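Local atomic coordinates of purine nucleoside phosphorylase YlmD (Geobacillus stearothermophilus, PDB entry 6T1B), a protein that catalyses the phosphorolysis of adenosine, inosine and S-methyl-5'-thioadenosine, also deaminates adenosine, and binds two zinc ions, one of them catalytic. Residues G34-M45 with D55-W66; A144-G152 with R190-T198. All coordinates share one frame; numbering follows the deposited sequence.

Contacts 1 and 2 lie on opposite sides of the centre of this single-chain enzyme, their own centres 32 Å apart and their nearest atoms about 15 Å apart, so they do not touch. Each reaches toward the active site from its own side. Contact 1 is on the inosine side: the Arg-60 side chain comes within about 3 Å of the bound nucleoside, whereas Asn-44 stays about 13 Å from a zinc ion. Contact 2 is on the metal side, where the Arg-147 side chain is about 4 Å from that of the zinc ligand His-81 and about 8 Å from a zinc ion. Contact 1 is rich in polar bonds; contact 2 is mostly apolar.

Contact 1. Residues G34-M45 with D55-W66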
loop_
_atom_site.group_PDB
_atom_site.type_symbol
_atom_site.label_atom_id
_atom_site.label_comp_id
_atom_site.label_asym_id
_atom_site.label_seq_id
_atom_site.Cartn_x
_atom_site.Cartn_y
_atom_site.Cartn_z
ATOM N N GLY A 34 16.176 8.444 -8.637
ATOM C CA GLY A 34 16.111 7.441 -9.671
ATOM C C GLY A 34 16.637 7.891 -11.019
ATOM O O GLY A 34 17.334 8.902 -11.151
ATOM N N GLU A 35 16.301 7.081 -12.038
ATOM C CA GLU A 35 16.803 7.179 -13.387
ATOM C C GLU A 35 15.746 7.627 -14.389
ATOM O O GLU A 35 16.082 7.889 -15.545
ATOM C CB GLU A 35 17.332 5.800 -13.857
ATOM C CG GLU A 35 18.422 5.179 -13.003
ATOM C CD GLU A 35 19.658 6.037 -12.907
ATOM O OE1 GLU A 35 20.195 6.175 -11.797
ATOM O OE2 GLU A 35 20.092 6.554 -13.935
ATOM N N SER A 36 14.482 7.652 -14.015
ATOM C CA SER A 36 13.421 7.878 -14.977
ATOM C C SER A 36 13.270 9.357 -15.279
ATOM O O SER A 36 13.697 10.228 -14.510
ATOM C CB SER A 36 12.082 7.330 -14.490
ATOM O OG SER A 36 12.190 5.934 -14.241
ATOM N N LYS A 37 12.641 9.635 -16.424
ATOM C CA LYS A 37 12.596 10.966 -16.999
ATOM C C LYS A 37 11.162 11.424 -17.252
ATOM O O LYS A 37 10.205 10.655 -17.241
ATOM C CB LYS A 37 13.437 10.971 -18.299
ATOM C CG LYS A 37 14.890 10.532 -18.050
ATOM C CD LYS A 37 15.437 9.751 -19.214
ATOM C CE LYS A 37 16.809 9.163 -18.910
ATOM N NZ LYS A 37 16.705 7.743 -18.486
ATOM N N GLY A 38 11.030 12.721 -17.471
ATOM C CA GLY A 38 9.754 13.269 -17.888
ATOM C C GLY A 38 8.707 13.115 -16.802
ATOM O O GLY A 38 8.936 13.406 -15.619
ATOM N N PRO A 39 7.522 12.633 -17.158
ATOM C CA PRO A 39 6.472 12.521 -16.142
ATOM C C PRO A 39 6.811 11.508 -15.056
ATOM O O PRO A 39 6.111 11.442 -14.034
ATOM C CB PRO A 39 5.231 12.082 -16.938
ATOM C CG PRO A 39 5.803 11.396 -18.141
ATOM C CD PRO A 39 7.105 12.069 -18.465
ATOM N N PHE A 40 7.804 10.653 -15.293
ATOM C CA PHE A 40 8.177 9.608 -14.368
ATOM C C PHE A 40 9.332 10.018 -13.477
ATOM O O PHE A 40 9.829 9.181 -12.719
ATOM C CB PHE A 40 8.552 8.349 -15.150
ATOM C CG PHE A 40 7.479 7.914 -16.125
ATOM C CD1 PHE A 40 7.727 7.930 -17.488
ATOM C CD2 PHE A 40 6.239 7.508 -15.683
ATOM C CE1 PHE A 40 6.732 7.548 -18.377
ATOM C CE2 PHE A 40 5.242 7.140 -16.574
ATOM C CZ PHE A 40 5.506 7.148 -17.925
ATOM N N ALA A 41 9.769 11.279 -13.556
ATOM C CA ALA A 41 10.983 11.715 -12.862
ATOM C C ALA A 41 10.791 11.587 -11.356
ATOM O O ALA A 41 9.847 12.159 -10.808
ATOM C CB ALA A 41 11.251 13.166 -13.231
ATOM N N SER A 42 11.687 10.853 -10.660
ATOM C CA SER A 42 12.758 10.033 -11.237
ATOM C C SER A 42 12.734 8.575 -10.724
ATOM O O SER A 42 13.108 7.660 -11.455
ATOM C CB SER A 42 14.149 10.591 -10.956
ATOM O OG SER A 42 14.433 10.659 -9.572
ATOM N N LEU A 43 12.318 8.340 -9.472
ATOM C CA LEU A 43 12.319 6.983 -8.905
ATOM C C LEU A 43 10.994 6.273 -9.157
ATOM O O LEU A 43 10.294 5.829 -8.250
ATOM C CB LEU A 43 12.665 7.006 -7.423
ATOM C CG LEU A 43 13.110 5.678 -6.830
ATOM C CD1 LEU A 43 14.505 5.294 -7.255
ATOM C CD2 LEU A 43 13.002 5.702 -5.319
ATOM N N ASN A 44 10.653 6.156 -10.438
ATOM C CA ASN A 44 9.451 5.448 -10.817
ATOM C C ASN A 44 9.666 3.957 -10.647
ATOM O O ASN A 44 10.545 3.372 -11.293
ATOM C CB ASN A 44 9.051 5.726 -12.248
ATOM C CG ASN A 44 7.921 4.850 -12.665
ATOM O OD1 ASN A 44 7.015 4.555 -11.879
ATOM N ND2 ASN A 44 7.968 4.377 -13.889
ATOM N N MET A 45 8.854 3.340 -9.808
ATOM C CA MET A 45 8.949 1.905 -9.558
ATOM C C MET A 45 7.973 1.058 -10.365
ATOM O O MET A 45 8.021 -0.184 -10.269
ATOM C CB MET A 45 8.732 1.647 -8.071
ATOM C CG MET A 45 9.673 2.420 -7.206
ATOM S SD MET A 45 11.403 1.994 -7.597
ATOM C CE MET A 45 12.222 2.190 -6.058
ATOM N N ASP A 55 15.115 1.792 -17.043
ATOM C CA ASP A 55 15.143 2.781 -15.967
ATOM C C ASP A 55 14.417 2.248 -14.738
ATOM O O ASP A 55 14.904 2.376 -13.609
ATOM C CB ASP A 55 14.550 4.115 -16.415
ATOM C CG ASP A 55 15.404 4.845 -17.461
ATOM O OD1 ASP A 55 14.817 5.717 -18.145
ATOM O OD2 ASP A 55 16.619 4.574 -17.599
ATOM N N VAL A 56 13.216 1.685 -14.935
ATOM C CA VAL A 56 12.427 1.198 -13.800
ATOM C C VAL A 56 13.168 0.087 -13.052
ATOM O O VAL A 56 13.235 0.086 -11.813
ATOM C CB VAL A 56 11.022 0.750 -14.246
ATOM C CG1 VAL A 56 10.269 0.187 -13.062
ATOM C CG2 VAL A 56 10.252 1.892 -14.851
ATOM N N VAL A 57 13.729 -0.879 -13.780
ATOM C CA VAL A 57 14.478 -1.942 -13.108
ATOM C C VAL A 57 15.658 -1.358 -12.342
ATOM O O VAL A 57 15.952 -1.778 -11.215
ATOM C CB VAL A 57 14.871 -3.063 -14.079
ATOM C CG1 VAL A 57 15.805 -4.066 -13.413
ATOM C CG2 VAL A 57 13.613 -3.757 -14.561
ATOM N N ASN A 58 16.343 -0.365 -12.919
ATOM C CA ASN A 58 17.463 0.249 -12.201
ATOM C C ASN A 58 16.980 0.989 -10.952
ATOM O O ASN A 58 17.666 0.977 -9.916
ATOM C CB ASN A 58 18.265 1.161 -13.127
ATOM C CG ASN A 58 19.181 0.374 -14.030
ATOM O OD1 ASN A 58 19.632 -0.718 -13.672
ATOM N ND2 ASN A 58 19.489 0.931 -15.197
ATOM N N ASN A 59 15.805 1.614 -11.017
ATOM C CA ASN A 59 15.213 2.245 -9.841
ATOM C C ASN A 59 14.937 1.212 -8.757
ATOM O O ASN A 59 15.229 1.440 -7.573
ATOM C CB ASN A 59 13.911 2.966 -10.201
ATOM C CG ASN A 59 14.142 4.125 -11.135
ATOM O OD1 ASN A 59 15.229 4.704 -11.160
ATOM N ND2 ASN A 59 13.111 4.502 -11.880
ATOM N N ARG A 60 14.403 0.054 -9.153
ATOM C CA ARG A 60 14.148 -1.003 -8.183
ATOM C C ARG A 60 15.455 -1.533 -7.615
ATOM O O ARG A 60 15.550 -1.784 -6.408
ATOM C CB ARG A 60 13.336 -2.112 -8.844
ATOM C CG ARG A 60 11.920 -1.682 -9.208
ATOM C CD ARG A 60 11.131 -2.857 -9.759
ATOM N NE ARG A 60 9.731 -2.503 -9.854
ATOM C CZ ARG A 60 8.723 -3.364 -9.794
ATOM N NH1 ARG A 60 7.472 -2.912 -9.843
ATOM N NH2 ARG A 60 8.958 -4.674 -9.702
ATOM N N ARG A 61 16.484 -1.717 -8.455
ATOM C CA ARG A 61 17.791 -2.128 -7.952
ATOM C C ARG A 61 18.350 -1.105 -6.971
ATOM O O ARG A 61 19.029 -1.475 -6.004
ATOM C CB ARG A 61 18.769 -2.346 -9.111
ATOM C CG ARG A 61 18.405 -3.562 -9.962
ATOM C CD ARG A 61 19.531 -4.045 -10.826
ATOM N NE ARG A 61 19.249 -5.376 -11.360
ATOM C CZ ARG A 61 19.221 -6.502 -10.646
ATOM N NH1 ARG A 61 18.958 -7.653 -11.245
ATOM N NH2 ARG A 61 19.440 -6.485 -9.338
ATOM N N ARG A 62 18.074 0.176 -7.196
ATOM C CA ARG A 62 18.568 1.214 -6.295
ATOM C C ARG A 62 17.926 1.082 -4.914
ATOM O O ARG A 62 18.622 1.083 -3.896
ATOM C CB ARG A 62 18.303 2.586 -6.903
ATOM C CG ARG A 62 18.840 3.748 -6.091
ATOM C CD ARG A 62 20.333 3.819 -6.191
ATOM N NE ARG A 62 20.740 4.346 -7.482
ATOM C CZ ARG A 62 21.953 4.196 -7.999
ATOM N NH1 ARG A 62 22.224 4.733 -9.176
ATOM N NH2 ARG A 62 22.883 3.493 -7.352
ATOM N N LEU A 63 16.608 0.907 -4.865
ATOM C CA LEU A 63 15.941 0.661 -3.581
ATOM C C LEU A 63 16.496 -0.601 -2.920
ATOM O O LEU A 63 16.750 -0.624 -1.709
ATOM C CB LEU A 63 14.429 0.536 -3.752
ATOM C CG LEU A 63 13.685 0.179 -2.454
ATOM C CD1 LEU A 63 13.886 1.269 -1.391
ATOM C CD2 LEU A 63 12.208 -0.081 -2.701
ATOM N N ALA A 64 16.678 -1.668 -3.699
ATOM C CA ALA A 64 17.253 -2.888 -3.151
ATOM C C ALA A 64 18.595 -2.620 -2.478
ATOM O O ALA A 64 18.895 -3.194 -1.431
ATOM C CB ALA A 64 17.385 -3.969 -4.230
ATOM N N GLU A 65 19.407 -1.738 -3.065
ATOM C CA GLU A 65 20.684 -1.345 -2.473
ATOM C C GLU A 65 20.460 -0.569 -1.181
ATOM O O GLU A 65 21.086 -0.865 -0.157
ATOM C CB GLU A 65 21.451 -0.523 -3.520
ATOM C CG GLU A 65 22.670 0.259 -3.048
ATOM C CD GLU A 65 23.090 1.321 -4.075
ATOM O OE1 GLU A 65 22.817 1.126 -5.281
ATOM O OE2 GLU A 65 23.671 2.357 -3.685
ATOM N N TRP A 66 19.544 0.396 -1.194
ATOM C CA TRP A 66 19.275 1.161 0.019
ATOM C C TRP A 66 18.799 0.264 1.158
ATOM O O TRP A 66 19.181 0.467 2.322
ATOM C CB TRP A 66 18.207 2.214 -0.255
ATOM C CG TRP A 66 18.558 3.276 -1.226
ATOM C CD1 TRP A 66 19.814 3.641 -1.663
ATOM C CD2 TRP A 66 17.629 4.133 -1.889
ATOM N NE1 TRP A 66 19.700 4.673 -2.563
ATOM C CE2 TRP A 66 18.380 5.001 -2.714
ATOM C CE3 TRP A 66 16.243 4.265 -1.855
ATOM C CZ2 TRP A 66 17.768 5.971 -3.515
ATOM C CZ3 TRP A 66 15.637 5.229 -2.644
ATOM C CH2 TRP A 66 16.420 6.083 -3.461
HETATM O O HOH W 1 19.552 6.063 -9.293
HETATM O O HOH W 2 12.474 7.257 -18.069
#
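Asn-59 uses both ends of its amide to hold the loop 34-45 against helix 53-67. Its OD1 accepts Glu-35 N at 2.8 Å, in the carbonyl plane on a lone pair, while ND2 donates to Asn-44 O (2.9 Å, nearly straight at 163°) and, more bent, to Ser-36 OG; both acceptors lie close to the amide plane. OD1 taking an N-H and ND2 giving to a carbonyl settle the flip. Ser-36 OG is also bonded to Asp-51. Next in sequence, the extended Arg-60 grips Met-45 O side-on, NH1 at 2.8 Å and NE at 2.9 Å, with the oxygen in the guanidinium plane. At the outer side Lys-37 NZ forms a salt bridge to Asp-55 OD1 (2.8 Å), coming from above the carboxylate plane, and Glu-35 reaches Arg-62 through a long salt bridge and a bridging water. Packing follows: Met-45, bent at chi2 and chi3, lays SD against Asn-59 CB and puts CE 3.6 Å from Leu-63 CB, and Leu-43 CD2 meets Trp-66 CZ3 at 3.8 Å. Since Arg-60 also touches inosine and its NH2 bonds to Gly-96 O and Ala-97 O, its pairing with Met-45 probably helps position this pocket arginine.

Contact 2. Residues A144-G152 with R190-T198; sequences AGWRGTAGG and RVVDSLRPT
Trp-146 has the largest share of this helix-to-helix contact, lying against Val-191, Ser-194 and Arg-190. Its CB starts the packing, 3.8 Å from Val-191 CG1. CG sits between the backbone N and the carbonyl carbon, and the indole turns one face to the valine: Val-191 CG2 makes a CH-pi contact, 4.0 Å from the centroid of the five-membered ring and 15° off its normal. Arg-147 CG covers the opposite face, so the ring is sandwiched between its own helix and the neighbouring one. Farther out, CE3 and CZ3 present their edge to Ser-194 OG, which lies near the ring plane at 3.2 Å from CZ3; that hydroxyl donates to Val-191 O within its own helix. At the tip, CH2 meets Arg-190 CD at 3.7 Å and CZ2 lies over one face of the Arg-190 guanidinium, the two planes 42° apart; the Arg-147 guanidinium also lays a face against CZ2. An alanine in place of Trp-146 is likely to open a gap beside Val-191 and leave the guanidinium groups of Arg-147 and Arg-190 without the ring they both lie against.

One turn later the helices come closer. Leu-195 CD2 lodges beside Ala-150 N (3.6 Å) and Thr-149 CG2, and Thr-198 CG2 reaches Ala-150 O at 3.2 Å. No direct hydrogen bond crosses; a water donates to both Ala-150 O and Ser-194 O. Behind, Thr-149 and Leu-195 pack on helix 219-229 and on strands 207-211 and 214-217, respectively. Helix 146-150, closed by a Schellman motif at Gly-152, follows strand 138-144, which carries the zinc ligand His-143; its axis runs 25° from that of helix 190-195, a near-parallel helix pair whose inner member, helix 146-150, lies next to the catalytic zinc site in this YfiH/LACC1-family fold.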
loop_
_atom_site.group_PDB
_atom_site.type_symbol
_atom_site.label_atom_id
_atom_site.label_comp_id
_atom_site.label_asym_id
_atom_site.label_seq_id
_atom_site.Cartn_x
_atom_site.Cartn_y
_atom_site.Cartn_z
ATOM N N ALA A 144 -5.440 -0.446 -1.793
ATOM C CA ALA A 144 -6.857 -0.133 -1.704
ATOM C C ALA A 144 -7.165 1.236 -2.288
ATOM O O ALA A 144 -7.045 2.255 -1.608
ATOM C CB ALA A 144 -7.336 -0.195 -0.251
ATOM N N GLY A 145 -7.605 1.266 -3.539
ATOM C CA GLY A 145 -8.328 2.398 -4.064
ATOM C C GLY A 145 -9.790 2.255 -3.724
ATOM O O GLY A 145 -10.190 1.421 -2.909
ATOM N N TRP A 146 -10.626 3.080 -4.360
ATOM C CA TRP A 146 -12.037 3.011 -3.994
ATOM C C TRP A 146 -12.625 1.632 -4.296
ATOM O O TRP A 146 -13.469 1.130 -3.537
ATOM C CB TRP A 146 -12.850 4.158 -4.618
ATOM C CG TRP A 146 -13.234 4.023 -6.074
ATOM C CD1 TRP A 146 -12.597 4.565 -7.139
ATOM C CD2 TRP A 146 -14.367 3.327 -6.597
ATOM N NE1 TRP A 146 -13.243 4.237 -8.301
ATOM C CE2 TRP A 146 -14.345 3.487 -7.993
ATOM C CE3 TRP A 146 -15.400 2.588 -6.018
ATOM C CZ2 TRP A 146 -15.309 2.934 -8.818
ATOM C CZ3 TRP A 146 -16.363 2.037 -6.847
ATOM C CH2 TRP A 146 -16.307 2.216 -8.232
ATOM N N ARG A 147 -12.205 1.004 -5.396
ATOM C CA ARG A 147 -12.807 -0.270 -5.778
ATOM C C ARG A 147 -12.413 -1.374 -4.800
ATOM O O ARG A 147 -13.268 -2.162 -4.354
ATOM C CB ARG A 147 -12.388 -0.651 -7.191
ATOM C CG ARG A 147 -12.968 0.231 -8.239
ATOM C CD ARG A 147 -12.769 -0.402 -9.589
ATOM N NE ARG A 147 -13.073 0.552 -10.640
ATOM C CZ ARG A 147 -14.248 0.665 -11.241
ATOM N NH1 ARG A 147 -14.397 1.584 -12.177
ATOM N NH2 ARG A 147 -15.260 -0.132 -10.910
ATOM N N GLY A 148 -11.132 -1.438 -4.452
ATOM C CA GLY A 148 -10.679 -2.445 -3.504
ATOM C C GLY A 148 -11.266 -2.223 -2.124
ATOM O O GLY A 148 -11.574 -3.179 -1.406
ATOM N N THR A 149 -11.436 -0.959 -1.737
ATOM C CA THR A 149 -12.096 -0.644 -0.472
ATOM C C THR A 149 -13.555 -1.073 -0.508
ATOM O O THR A 149 -14.061 -1.668 0.450
ATOM C CB THR A 149 -11.965 0.852 -0.182
ATOM O OG1 THR A 149 -10.575 1.224 -0.153
ATOM C CG2 THR A 149 -12.551 1.211 1.162
ATOM N N ALA A 150 -14.240 -0.816 -1.621
ATOM C CA ALA A 150 -15.631 -1.256 -1.764
ATOM C C ALA A 150 -15.719 -2.779 -1.718
ATOM O O ALA A 150 -16.737 -3.333 -1.278
ATOM C CB ALA A 150 -16.215 -0.724 -3.076
ATOM N N GLY A 151 -14.668 -3.466 -2.166
ATOM C CA GLY A 151 -14.554 -4.906 -2.118
ATOM C C GLY A 151 -14.124 -5.468 -0.793
ATOM O O GLY A 151 -14.099 -6.693 -0.626
ATOM N N GLY A 152 -13.793 -4.601 0.162
ATOM C CA GLY A 152 -13.425 -5.058 1.486
ATOM C C GLY A 152 -12.042 -5.662 1.599
ATOM O O GLY A 152 -11.831 -6.566 2.417
ATOM N N ARG A 190 -21.884 7.346 -7.146
ATOM C CA ARG A 190 -21.557 5.964 -7.474
ATOM C C ARG A 190 -20.498 5.423 -6.525
ATOM O O ARG A 190 -20.632 4.317 -5.981
ATOM C CB ARG A 190 -21.073 5.897 -8.923
ATOM C CG ARG A 190 -20.781 4.505 -9.438
ATOM C CD ARG A 190 -19.335 4.112 -9.200
ATOM N NE ARG A 190 -18.380 4.834 -10.042
ATOM C CZ ARG A 190 -17.902 4.374 -11.197
ATOM N NH1 ARG A 190 -17.020 5.084 -11.886
ATOM N NH2 ARG A 190 -18.303 3.198 -11.660
ATOM N N VAL A 191 -19.428 6.190 -6.313
ATOM C CA VAL A 191 -18.349 5.715 -5.458
ATOM C C VAL A 191 -18.829 5.580 -4.017
ATOM O O VAL A 191 -18.663 4.528 -3.391
ATOM C CB VAL A 191 -17.118 6.628 -5.573
ATOM C CG1 VAL A 191 -16.075 6.235 -4.531
ATOM C CG2 VAL A 191 -16.536 6.521 -6.954
ATOM N N VAL A 192 -19.427 6.634 -3.465
ATOM C CA VAL A 192 -19.807 6.546 -2.058
ATOM C C VAL A 192 -20.861 5.460 -1.860
ATOM O O VAL A 192 -20.837 4.734 -0.856
ATOM C CB VAL A 192 -20.217 7.914 -1.483
ATOM C CG1 VAL A 192 -19.023 8.882 -1.540
ATOM C CG2 VAL A 192 -21.411 8.478 -2.197
ATOM N N ASP A 193 -21.780 5.307 -2.826
ATOM C CA ASP A 193 -22.800 4.269 -2.715
ATOM C C ASP A 193 -22.180 2.877 -2.663
ATOM O O ASP A 193 -22.699 1.987 -1.977
ATOM C CB ASP A 193 -23.792 4.364 -3.878
ATOM C CG ASP A 193 -24.722 5.550 -3.757
ATOM O OD1 ASP A 193 -24.861 6.087 -2.640
ATOM O OD2 ASP A 193 -25.326 5.940 -4.777
ATOM N N SER A 194 -21.087 2.661 -3.396
ATOM C CA SER A 194 -20.424 1.366 -3.352
ATOM C C SER A 194 -19.713 1.142 -2.025
ATOM O O SER A 194 -19.483 -0.012 -1.641
ATOM C CB SER A 194 -19.411 1.253 -4.495
ATOM O OG SER A 194 -18.242 2.004 -4.205
ATOM N N LEU A 195 -19.343 2.215 -1.330
ATOM C CA LEU A 195 -18.669 2.093 -0.052
ATOM C C LEU A 195 -19.623 1.944 1.116
ATOM O O LEU A 195 -19.254 1.303 2.115
ATOM C CB LEU A 195 -17.767 3.307 0.203
ATOM C CG LEU A 195 -16.624 3.503 -0.783
ATOM C CD1 LEU A 195 -15.925 4.829 -0.557
ATOM C CD2 LEU A 195 -15.607 2.367 -0.672
ATOM N N ARG A 196 -20.823 2.521 1.041
ATOM C CA ARG A 196 -21.730 2.471 2.183
ATOM C C ARG A 196 -21.944 1.058 2.711
ATOM O O ARG A 196 -21.921 0.884 3.943
ATOM C CB ARG A 196 -23.078 3.136 1.855
ATOM C CG ARG A 196 -23.072 4.633 2.081
ATOM C CD ARG A 196 -24.424 5.174 2.536
ATOM N NE ARG A 196 -24.489 6.612 2.282
ATOM C CZ ARG A 196 -24.581 7.136 1.065
ATOM N NH1 ARG A 196 -24.628 6.332 0.011
ATOM N NH2 ARG A 196 -24.615 8.450 0.902
ATOM N N PRO A 197 -22.125 0.035 1.871
ATOM C CA PRO A 197 -22.413 -1.306 2.403
ATOM C C PRO A 197 -21.287 -1.915 3.203
ATOM O O PRO A 197 -21.518 -2.904 3.901
ATOM C CB PRO A 197 -22.690 -2.139 1.139
ATOM C CG PRO A 197 -23.059 -1.142 0.093
ATOM C CD PRO A 197 -22.271 0.094 0.404
ATOM N N THR A 198 -20.071 -1.382 3.117
ATOM C CA THR A 198 -18.918 -1.997 3.763
ATOM C C THR A 198 -18.678 -1.476 5.174
ATOM O O THR A 198 -17.766 -1.961 5.857
ATOM C CB THR A 198 -17.653 -1.760 2.929
ATOM O OG1 THR A 198 -17.238 -0.396 3.080
ATOM C CG2 THR A 198 -17.898 -2.053 1.450
HETATM O O HOH W 3 -19.677 -2.766 -2.181
#